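Local structure of alpha-1,3-glucanase (Paenibacillus glycanilyticus, 6K0P) at residues A15-T20 with N346-G351; L271-N276 with E304-L309; I507-V512 with T542-N547. The protein hydrolyses alpha-1,3-glucan, acting on alpha-1,3-glucosidic linkages as a calcium-containing glycoside hydrolase of family 87. The protein carries 1 engineered substitution. All blocks are in the same frame, centred on the assembly; numbering follows the deposited sequence. Where two conformers were deposited one is given.

Contact 1 of 3, residues A15-T20 with N346-G351; sequences ANMPFT and NNYARG
Y348 and F19 meet as an edge-to-face aromatic pair where the N-terminal, beta-sandwich-type region leans on the parallel beta-helix of the catalytic domain. Y348 sits on strand 343-350 of the beta-helix, whereas F19 lies in the loop leading to strand 20-23. Along Y348, CB comes first and lies 3.8 Å from M17 CG in the conformer given, a contact to be read with caution because M17 was modelled in two. Chi1 of 173° sets Y348 CG anti to the backbone N, where it lies 3.7 Å from F19 CZ, which stands over the tyrosine face but toward the rim, near CG and CD1. Further out, CE2 and CZ approach F19 CE1, so the CZ-CE1 edge of F19 lies over the tyrosine face. The two planes are 86° apart, and M17 CB lies over one face of the F19 ring. At the tip, Y348 OH accepts a hydrogen bond from R350 NH1 (2.9 Å), and the R350 guanidinium also forms salt bridges to D138 and E171 of the N-terminal region, tying the two regions by charge beside the aromatic pair.

Nearer the start of the loop, N346 bonds the backbone of N16 with both ends of its amide. OD1 accepts from N16 N at 2.8 Å in a nearly straight bond (170°), and ND2 donates to N16 O at 2.9 Å. ND2 also bonds N322 OD1 on strand 319-326, so three hydrogen bonds fix the rotation of the amide. The methyl of A15 closes this end of the contact, with its CB 3.4 Å from N347 O.

Contact 2 of 3, residues L271-N276 with E304-L309; sequences LSAWGN and EHFVCL
W274 and E304 extend side by side from neighbouring strands, and the far rim of the indole lies against the carboxylate: W274 CZ3 is 3.4 Å from E304 CD, the two planes 38° apart. The strands themselves pair in parallel, E304 N donating to A273 O (3.1 Å) and G275 N to E304 O (2.9 Å). G275 slides its CA over one face of F306, a CH-pi contact 3.9 Å from the ring centroid, while A273 CB touches F306 CE1. Any CB on G275 would collide with H305 O. One water bridges the segments, donating to G275 O at 2.8 Å and bonding H305 ND1 at 2.7 Å.

In the next shell, S272 OG holds W274 NE1 (2.9 Å), and W302 NE1 and N327 ND2 bond the two E304 oxygens. H305 has E304 CB over the centre of its ring, stacks on F107 and bonds E137 through NE2. An alanine in place of W274 would probably open a gap beside the E304 carboxylate and take away the flat partner that W302 meets. Q248, a glycan-pocket residue like F107, bonds G275 O. This is stacking of successive coils in a parallel beta-helix, here at a turn that carries V307 into a second glycan pocket.

Contact 3 of 3, residues I507-V512 with T542-N547; sequences IRVENV and TNVKVN
N511 and N543 face each other from successive coils of the parallel beta-helix, with their side chains crossing obliquely and their amide planes 78° apart. N543 ND2 donates to N511 OD1 at 2.9 Å; the acceptor lies in the amide plane of N543, whereas the donor is tilted from the carbonyl plane of N511. N543 CG is anti to its backbone N (chi1 -164°), a turn that sets it 3.6 Å from N511 OD1. Both asparagines have positive phi, at corners where the chain passes from one face of the beta-helix to the next. N511 ND2 continues to N481 OD1 in the preceding coil. N543 OD1 takes a weak bond from K545 NZ, which also donates to G570 O.

Away from the asparagines, V509 and V544 cross at about a right angle, CG1 of V509 3.7 Å from CG2 of V544, and V512 CB packs more loosely against the same methyl. Parallel backbone pairing straddles the corner: T542 N bonds V509 O and N511 N bonds T542 O, then V512 N bonds N543 O (3.1 Å) and K545 N bonds V512 O (2.9 Å). E510 and T542 share one side of their sheet. A water joins V509 O, to which it donates, and T542 OG1 (2.7 Å).

The two segments lie between two further coils. Strand 475-485 receives E510 and V512 on L478 and V482, and strand 563-569 meets T542 through V568 and S569, while N571 and W573 of the C-terminal tail bond the backbone of V544.

Contacts 2 and 3 both stack one coil of the parallel beta-helix on the next, whereas contact 1 fixes the N-terminal region to the side of that helix. Contact 2 is the buried one, its centre about 13 Å from that of the chain, and it combines aromatic rings and a carboxylate close to glycan pockets. Contact 3, partly buried and about 26 Å out, relies instead on valine methyls inside and asparagine amides at the corner. Contact 1 is also partly buried and mixes the two chemistries, an amide grip and an aromatic pair. Contacts 1 and 2 approach to about 6 Å between nearest atoms; contact 3 lies about 39 Å, centre to centre, from contact 2.

Contact 1 of 3, residues A15-T20 with N346-G351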
loop_
_atom_site.group_PDB
_atom_site.type_symbol
_atom_site.label_atom_id
_atom_site.label_comp_id
_atom_site.label_asym_id
_atom_site.label_seq_id
_atom_site.Cartn_x
_atom_site.Cartn_y
_atom_site.Cartn_z
ATOM N N ALA A 15 -6.647 -9.019 -2.189
ATOM C CA ALA A 15 -5.807 -10.174 -1.909
ATOM C C ALA A 15 -6.498 -11.143 -0.957
ATOM O O ALA A 15 -7.226 -10.739 -0.045
ATOM C CB ALA A 15 -4.478 -9.724 -1.303
ATOM N N ASN A 16 -6.259 -12.436 -1.179
ATOM C CA ASN A 16 -6.719 -13.501 -0.294
ATOM C C ASN A 16 -5.537 -13.856 0.603
ATOM O O ASN A 16 -4.603 -14.537 0.177
ATOM C CB ASN A 16 -7.184 -14.697 -1.119
ATOM C CG ASN A 16 -7.663 -15.843 -0.262
ATOM O OD1 ASN A 16 -7.836 -15.699 0.946
ATOM N ND2 ASN A 16 -7.884 -16.994 -0.883
ATOM N N MET A 17 -5.563 -13.367 1.834
ATOM C CA MET A 17 -4.472 -13.565 2.767
ATOM C C MET A 17 -4.909 -14.453 3.928
ATOM O O MET A 17 -6.101 -14.572 4.226
ATOM C CB MET A 17 -3.990 -12.205 3.298
ATOM C CG MET A 17 -3.694 -11.172 2.203
ATOM S SD MET A 17 -2.437 -11.655 0.993
ATOM C CE MET A 17 -1.083 -12.104 2.071
ATOM N N PRO A 18 -3.958 -15.116 4.597
ATOM C CA PRO A 18 -4.334 -16.014 5.702
ATOM C C PRO A 18 -4.717 -15.294 6.980
ATOM O O PRO A 18 -5.251 -15.935 7.894
ATOM C CB PRO A 18 -3.068 -16.856 5.921
ATOM C CG PRO A 18 -1.967 -16.019 5.430
ATOM C CD PRO A 18 -2.525 -15.213 4.272
ATOM N N PHE A 19 -4.454 -13.999 7.081
ATOM C CA PHE A 19 -4.845 -13.243 8.253
ATOM C C PHE A 19 -6.181 -12.558 8.013
ATOM O O PHE A 19 -6.550 -12.247 6.875
ATOM C CB PHE A 19 -3.773 -12.223 8.651
ATOM C CG PHE A 19 -3.291 -11.357 7.524
ATOM C CD1 PHE A 19 -3.936 -10.166 7.218
ATOM C CD2 PHE A 19 -2.170 -11.711 6.797
ATOM C CE1 PHE A 19 -3.473 -9.357 6.186
ATOM C CE2 PHE A 19 -1.702 -10.907 5.766
ATOM C CZ PHE A 19 -2.357 -9.732 5.461
ATOM N N THR A 20 -6.913 -12.365 9.105
ATOM C CA THR A 20 -8.178 -11.645 9.128
ATOM C C THR A 20 -7.929 -10.288 9.771
ATOM O O THR A 20 -7.209 -10.193 10.770
ATOM C CB THR A 20 -9.188 -12.422 9.976
ATOM O OG1 THR A 20 -9.404 -13.709 9.384
ATOM C CG2 THR A 20 -10.527 -11.685 10.068
ATOM N N ASN A 346 -1.969 -11.194 -5.726
ATOM C CA ASN A 346 -2.294 -11.647 -4.379
ATOM C C ASN A 346 -1.320 -11.102 -3.342
ATOM O O ASN A 346 -0.804 -11.834 -2.498
ATOM C CB ASN A 346 -2.422 -13.172 -4.287
ATOM C CG ASN A 346 -3.396 -13.588 -3.213
ATOM O OD1 ASN A 346 -4.577 -13.242 -3.277
ATOM N ND2 ASN A 346 -2.911 -14.309 -2.203
ATOM N N ASN A 347 -1.090 -9.793 -3.404
ATOM C CA ASN A 347 -0.234 -9.097 -2.459
ATOM C C ASN A 347 -1.067 -8.115 -1.647
ATOM O O ASN A 347 -2.031 -7.528 -2.149
ATOM C CB ASN A 347 0.867 -8.339 -3.186
ATOM C CG ASN A 347 1.733 -9.256 -4.028
ATOM O OD1 ASN A 347 2.516 -10.035 -3.496
ATOM N ND2 ASN A 347 1.593 -9.172 -5.346
ATOM N N TYR A 348 -0.671 -7.944 -0.392
ATOM C CA TYR A 348 -1.349 -7.067 0.553
ATOM C C TYR A 348 -0.376 -5.980 0.969
ATOM O O TYR A 348 0.749 -6.281 1.389
ATOM C CB TYR A 348 -1.779 -7.864 1.798
ATOM C CG TYR A 348 -2.340 -7.009 2.916
ATOM C CD1 TYR A 348 -1.504 -6.433 3.872
ATOM C CD2 TYR A 348 -3.707 -6.798 3.036
ATOM C CE1 TYR A 348 -2.008 -5.645 4.890
ATOM C CE2 TYR A 348 -4.225 -6.013 4.054
ATOM C CZ TYR A 348 -3.370 -5.444 4.981
ATOM O OH TYR A 348 -3.876 -4.657 6.001
ATOM N N ALA A 349 -0.808 -4.721 0.864
ATOM C CA ALA A 349 -0.011 -3.585 1.302
ATOM C C ALA A 349 -0.820 -2.759 2.287
ATOM O O ALA A 349 -2.003 -2.493 2.058
ATOM C CB ALA A 349 0.394 -2.692 0.125
ATOM N N ARG A 350 -0.176 -2.360 3.382
ATOM C CA ARG A 350 -0.781 -1.421 4.322
ATOM C C ARG A 350 0.299 -0.456 4.786
ATOM O O ARG A 350 1.387 -0.883 5.183
ATOM C CB ARG A 350 -1.386 -2.137 5.538
ATOM C CG ARG A 350 -2.051 -1.162 6.516
ATOM C CD ARG A 350 -2.710 -1.891 7.672
ATOM N NE ARG A 350 -1.762 -2.441 8.650
ATOM C CZ ARG A 350 -1.760 -3.706 9.074
ATOM N NH1 ARG A 350 -2.638 -4.592 8.598
ATOM N NH2 ARG A 350 -0.892 -4.089 9.999
ATOM N N GLY A 351 0.005 0.839 4.752
ATOM C CA GLY A 351 0.966 1.812 5.234
ATOM C C GLY A 351 2.133 2.124 4.318
ATOM O O GLY A 351 3.211 2.487 4.806
#

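Contact 2 of 3, residues L271-N276 with E304-L309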
loop_
_atom_site.group_PDB
_atom_site.type_symbol
_atom_site.label_atom_id
_atom_site.label_comp_id
_atom_site.label_asym_id
_atom_site.label_seq_id
_atom_site.Cartn_x
_atom_site.Cartn_y
_atom_site.Cartn_z
ATOM N N LEU A 271 9.801 -15.757 4.040
ATOM C CA LEU A 271 10.609 -15.092 5.052
ATOM C C LEU A 271 10.106 -13.667 5.218
ATOM O O LEU A 271 9.312 -13.171 4.417
ATOM C CB LEU A 271 12.102 -15.130 4.678
ATOM C CG LEU A 271 12.537 -14.590 3.303
ATOM C CD1 LEU A 271 12.578 -13.062 3.269
ATOM C CD2 LEU A 271 13.897 -15.180 2.906
ATOM N N SER A 272 10.608 -13.001 6.246
ATOM C CA SER A 272 10.313 -11.594 6.451
ATOM C C SER A 272 11.601 -10.786 6.499
ATOM O O SER A 272 12.690 -11.318 6.758
ATOM C CB SER A 272 9.478 -11.341 7.721
ATOM O OG SER A 272 10.189 -11.762 8.879
ATOM N N ALA A 273 11.469 -9.491 6.206
ATOM C CA ALA A 273 12.593 -8.567 6.246
ATOM C C ALA A 273 12.157 -7.313 6.984
ATOM O O ALA A 273 11.143 -6.692 6.629
ATOM C CB ALA A 273 13.090 -8.217 4.844
ATOM N N TRP A 274 12.923 -6.960 8.006
ATOM C CA TRP A 274 12.609 -5.890 8.945
ATOM C C TRP A 274 13.686 -4.824 8.790
ATOM O O TRP A 274 14.787 -4.956 9.334
ATOM C CB TRP A 274 12.537 -6.464 10.363
ATOM C CG TRP A 274 11.365 -7.396 10.465
ATOM C CD1 TRP A 274 11.361 -8.748 10.239
ATOM C CD2 TRP A 274 10.015 -7.028 10.740
ATOM N NE1 TRP A 274 10.083 -9.245 10.376
ATOM C CE2 TRP A 274 9.239 -8.208 10.685
ATOM C CE3 TRP A 274 9.383 -5.815 11.031
ATOM C CZ2 TRP A 274 7.861 -8.206 10.907
ATOM C CZ3 TRP A 274 8.011 -5.815 11.253
ATOM C CH2 TRP A 274 7.269 -7.004 11.196
ATOM N N GLY A 275 13.380 -3.784 8.023
ATOM C CA GLY A 275 14.339 -2.740 7.749
ATOM C C GLY A 275 14.508 -1.803 8.922
ATOM O O GLY A 275 13.843 -1.899 9.953
ATOM N N ASN A 276 15.438 -0.864 8.759
ATOM C CA ASN A 276 15.685 0.128 9.798
ATOM C C ASN A 276 15.485 1.555 9.295
ATOM O O ASN A 276 15.980 2.507 9.912
ATOM C CB ASN A 276 17.065 -0.066 10.428
ATOM C CG ASN A 276 18.190 0.178 9.446
ATOM O OD1 ASN A 276 17.956 0.592 8.309
ATOM N ND2 ASN A 276 19.425 -0.090 9.882
ATOM N N GLU A 304 8.897 -4.773 5.865
ATOM C CA GLU A 304 8.537 -3.526 6.530
ATOM C C GLU A 304 9.747 -2.622 6.678
ATOM O O GLU A 304 10.886 -3.086 6.769
ATOM C CB GLU A 304 7.967 -3.741 7.941
ATOM C CG GLU A 304 6.773 -4.681 7.953
ATOM C CD GLU A 304 5.794 -4.426 9.092
ATOM O OE1 GLU A 304 5.870 -3.369 9.772
ATOM O OE2 GLU A 304 4.909 -5.288 9.294
ATOM N N HIS A 305 9.485 -1.313 6.717
ATOM C CA HIS A 305 10.499 -0.334 7.128
ATOM C C HIS A 305 11.672 -0.277 6.159
ATOM O O HIS A 305 12.821 -0.063 6.565
ATOM C CB HIS A 305 10.936 -0.532 8.584
ATOM C CG HIS A 305 9.783 -0.590 9.532
ATOM N ND1 HIS A 305 9.735 -1.461 10.600
ATOM C CD2 HIS A 305 8.624 0.107 9.556
ATOM C CE1 HIS A 305 8.589 -1.297 11.241
ATOM N NE2 HIS A 305 7.897 -0.353 10.628
ATOM N N PHE A 306 11.368 -0.478 4.879
ATOM C CA PHE A 306 12.210 -0.090 3.759
ATOM C C PHE A 306 11.549 1.078 3.047
ATOM O O PHE A 306 10.411 1.456 3.348
ATOM C CB PHE A 306 12.425 -1.276 2.801
ATOM C CG PHE A 306 13.311 -2.345 3.380
ATOM C CD1 PHE A 306 12.779 -3.356 4.173
ATOM C CD2 PHE A 306 14.682 -2.313 3.169
ATOM C CE1 PHE A 306 13.600 -4.331 4.727
ATOM C CE2 PHE A 306 15.506 -3.285 3.719
ATOM C CZ PHE A 306 14.967 -4.293 4.501
ATOM N N VAL A 307 12.278 1.667 2.099
ATOM C CA VAL A 307 11.665 2.680 1.249
ATOM C C VAL A 307 10.659 2.027 0.306
ATOM O O VAL A 307 9.504 2.462 0.207
ATOM C CB VAL A 307 12.739 3.508 0.519
ATOM C CG1 VAL A 307 12.080 4.577 -0.363
ATOM C CG2 VAL A 307 13.653 4.179 1.544
ATOM N N CYS A 308 11.058 0.926 -0.344
ATOM C CA CYS A 308 10.156 0.142 -1.183
ATOM C C CYS A 308 10.484 -1.331 -1.020
ATOM O O CYS A 308 11.584 -1.691 -0.585
ATOM C CB CYS A 308 10.338 0.430 -2.684
ATOM S SG CYS A 308 10.369 2.166 -3.142
ATOM N N LEU A 309 9.538 -2.188 -1.434
ATOM C CA LEU A 309 9.888 -3.587 -1.674
ATOM C C LEU A 309 10.718 -3.720 -2.943
ATOM O O LEU A 309 11.809 -4.297 -2.923
ATOM C CB LEU A 309 8.643 -4.478 -1.746
ATOM C CG LEU A 309 8.904 -5.909 -2.266
ATOM C CD1 LEU A 309 10.010 -6.616 -1.466
ATOM C CD2 LEU A 309 7.627 -6.759 -2.263
HETATM O O HOH W 1 11.736 -3.189 11.182
#

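Contact 3 of 3, residues I507-V512 with T542-N547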
loop_
_atom_site.group_PDB
_atom_site.type_symbol
_atom_site.label_atom_id
_atom_site.label_comp_id
_atom_site.label_asym_id
_atom_site.label_seq_id
_atom_site.Cartn_x
_atom_site.Cartn_y
_atom_site.Cartn_z
ATOM N N ILE A 507 -12.310 6.317 -23.346
ATOM C CA ILE A 507 -12.384 6.276 -21.887
ATOM C C ILE A 507 -13.786 5.803 -21.546
ATOM O O ILE A 507 -14.762 6.516 -21.808
ATOM C CB ILE A 507 -12.122 7.653 -21.264
ATOM C CG1 ILE A 507 -10.916 8.346 -21.910
ATOM C CG2 ILE A 507 -11.999 7.541 -19.733
ATOM C CD1 ILE A 507 -9.590 7.627 -21.699
ATOM N N ARG A 508 -13.910 4.608 -20.974
ATOM C CA ARG A 508 -15.219 4.023 -20.727
ATOM C C ARG A 508 -15.316 3.549 -19.289
ATOM O O ARG A 508 -14.349 3.013 -18.738
ATOM C CB ARG A 508 -15.488 2.844 -21.659
ATOM C CG ARG A 508 -15.370 3.189 -23.138
ATOM C CD ARG A 508 -13.972 2.888 -23.644
ATOM N NE ARG A 508 -13.766 1.449 -23.763
ATOM C CZ ARG A 508 -12.577 0.856 -23.766
ATOM N NH1 ARG A 508 -11.466 1.573 -23.642
ATOM N NH2 ARG A 508 -12.506 -0.463 -23.894
ATOM N N VAL A 509 -16.496 3.745 -18.702
ATOM C CA VAL A 509 -16.793 3.409 -17.312
ATOM C C VAL A 509 -18.054 2.556 -17.326
ATOM O O VAL A 509 -19.072 2.977 -17.886
ATOM C CB VAL A 509 -17.013 4.684 -16.479
ATOM C CG1 VAL A 509 -17.210 4.354 -15.012
ATOM C CG2 VAL A 509 -15.841 5.666 -16.662
ATOM N N GLU A 510 -17.994 1.361 -16.728
ATOM C CA GLU A 510 -19.103 0.409 -16.808
ATOM C C GLU A 510 -19.324 -0.266 -15.460
ATOM O O GLU A 510 -18.370 -0.759 -14.851
ATOM C CB GLU A 510 -18.804 -0.684 -17.844
ATOM C CG GLU A 510 -18.426 -0.176 -19.230
ATOM C CD GLU A 510 -17.989 -1.294 -20.169
ATOM O OE1 GLU A 510 -17.722 -2.422 -19.688
ATOM O OE2 GLU A 510 -17.902 -1.036 -21.390
ATOM N N ASN A 511 -20.579 -0.341 -15.014
ATOM C CA ASN A 511 -20.948 -1.070 -13.795
ATOM C C ASN A 511 -20.192 -0.521 -12.579
ATOM O O ASN A 511 -19.364 -1.199 -11.967
ATOM C CB ASN A 511 -20.700 -2.579 -13.921
ATOM C CG ASN A 511 -21.419 -3.194 -15.096
ATOM O OD1 ASN A 511 -22.501 -2.753 -15.474
ATOM N ND2 ASN A 511 -20.826 -4.234 -15.672
ATOM N N VAL A 512 -20.496 0.728 -12.249
ATOM C CA VAL A 512 -19.820 1.432 -11.167
ATOM C C VAL A 512 -20.879 2.000 -10.235
ATOM O O VAL A 512 -21.855 2.601 -10.693
ATOM C CB VAL A 512 -18.890 2.538 -11.699
ATOM C CG1 VAL A 512 -18.341 3.383 -10.556
ATOM C CG2 VAL A 512 -17.750 1.914 -12.494
ATOM N N THR A 542 -21.837 3.509 -18.572
ATOM C CA THR A 542 -22.877 2.494 -18.669
ATOM C C THR A 542 -23.096 1.938 -17.272
ATOM O O THR A 542 -22.148 1.462 -16.642
ATOM C CB THR A 542 -22.435 1.370 -19.605
ATOM O OG1 THR A 542 -22.058 1.919 -20.871
ATOM C CG2 THR A 542 -23.561 0.356 -19.801
ATOM N N ASN A 543 -24.335 1.992 -16.790
ATOM C CA ASN A 543 -24.680 1.419 -15.490
ATOM C C ASN A 543 -23.824 2.017 -14.373
ATOM O O ASN A 543 -23.278 1.304 -13.526
ATOM C CB ASN A 543 -24.595 -0.110 -15.507
ATOM C CG ASN A 543 -25.306 -0.738 -14.330
ATOM O OD1 ASN A 543 -26.270 -0.180 -13.807
ATOM N ND2 ASN A 543 -24.827 -1.900 -13.896
ATOM N N VAL A 544 -23.707 3.341 -14.377
ATOM C CA VAL A 544 -22.987 4.067 -13.336
ATOM C C VAL A 544 -24.033 4.730 -12.446
ATOM O O VAL A 544 -24.786 5.605 -12.892
ATOM C CB VAL A 544 -21.995 5.078 -13.923
ATOM C CG1 VAL A 544 -21.325 5.878 -12.802
ATOM C CG2 VAL A 544 -20.935 4.357 -14.770
ATOM N N LYS A 545 -24.101 4.294 -11.190
ATOM C CA LYS A 545 -25.059 4.815 -10.224
ATOM C C LYS A 545 -24.342 5.739 -9.248
ATOM O O LYS A 545 -23.290 5.383 -8.704
ATOM C CB LYS A 545 -25.717 3.669 -9.452
ATOM C CG LYS A 545 -26.570 2.724 -10.309
ATOM C CD LYS A 545 -27.628 3.500 -11.099
ATOM C CE LYS A 545 -28.766 2.595 -11.562
ATOM N NZ LYS A 545 -28.333 1.604 -12.578
ATOM N N VAL A 546 -24.904 6.927 -9.033
ATOM C CA VAL A 546 -24.439 7.842 -7.997
ATOM C C VAL A 546 -25.529 7.921 -6.940
ATOM O O VAL A 546 -26.664 8.318 -7.242
ATOM C CB VAL A 546 -24.115 9.229 -8.565
ATOM C CG1 VAL A 546 -23.741 10.186 -7.441
ATOM C CG2 VAL A 546 -22.994 9.143 -9.592
ATOM N N ASN A 547 -25.194 7.550 -5.705
ATOM C CA ASN A 547 -26.184 7.425 -4.640
ATOM C C ASN A 547 -25.849 8.378 -3.503
ATOM O O ASN A 547 -24.749 8.323 -2.943
ATOM C CB ASN A 547 -26.240 5.986 -4.128
ATOM C CG ASN A 547 -26.552 5.002 -5.223
ATOM O OD1 ASN A 547 -27.518 5.176 -5.975
ATOM N ND2 ASN A 547 -25.724 3.971 -5.345
HETATM O O HOH W 2 -19.544 2.959 -20.862
#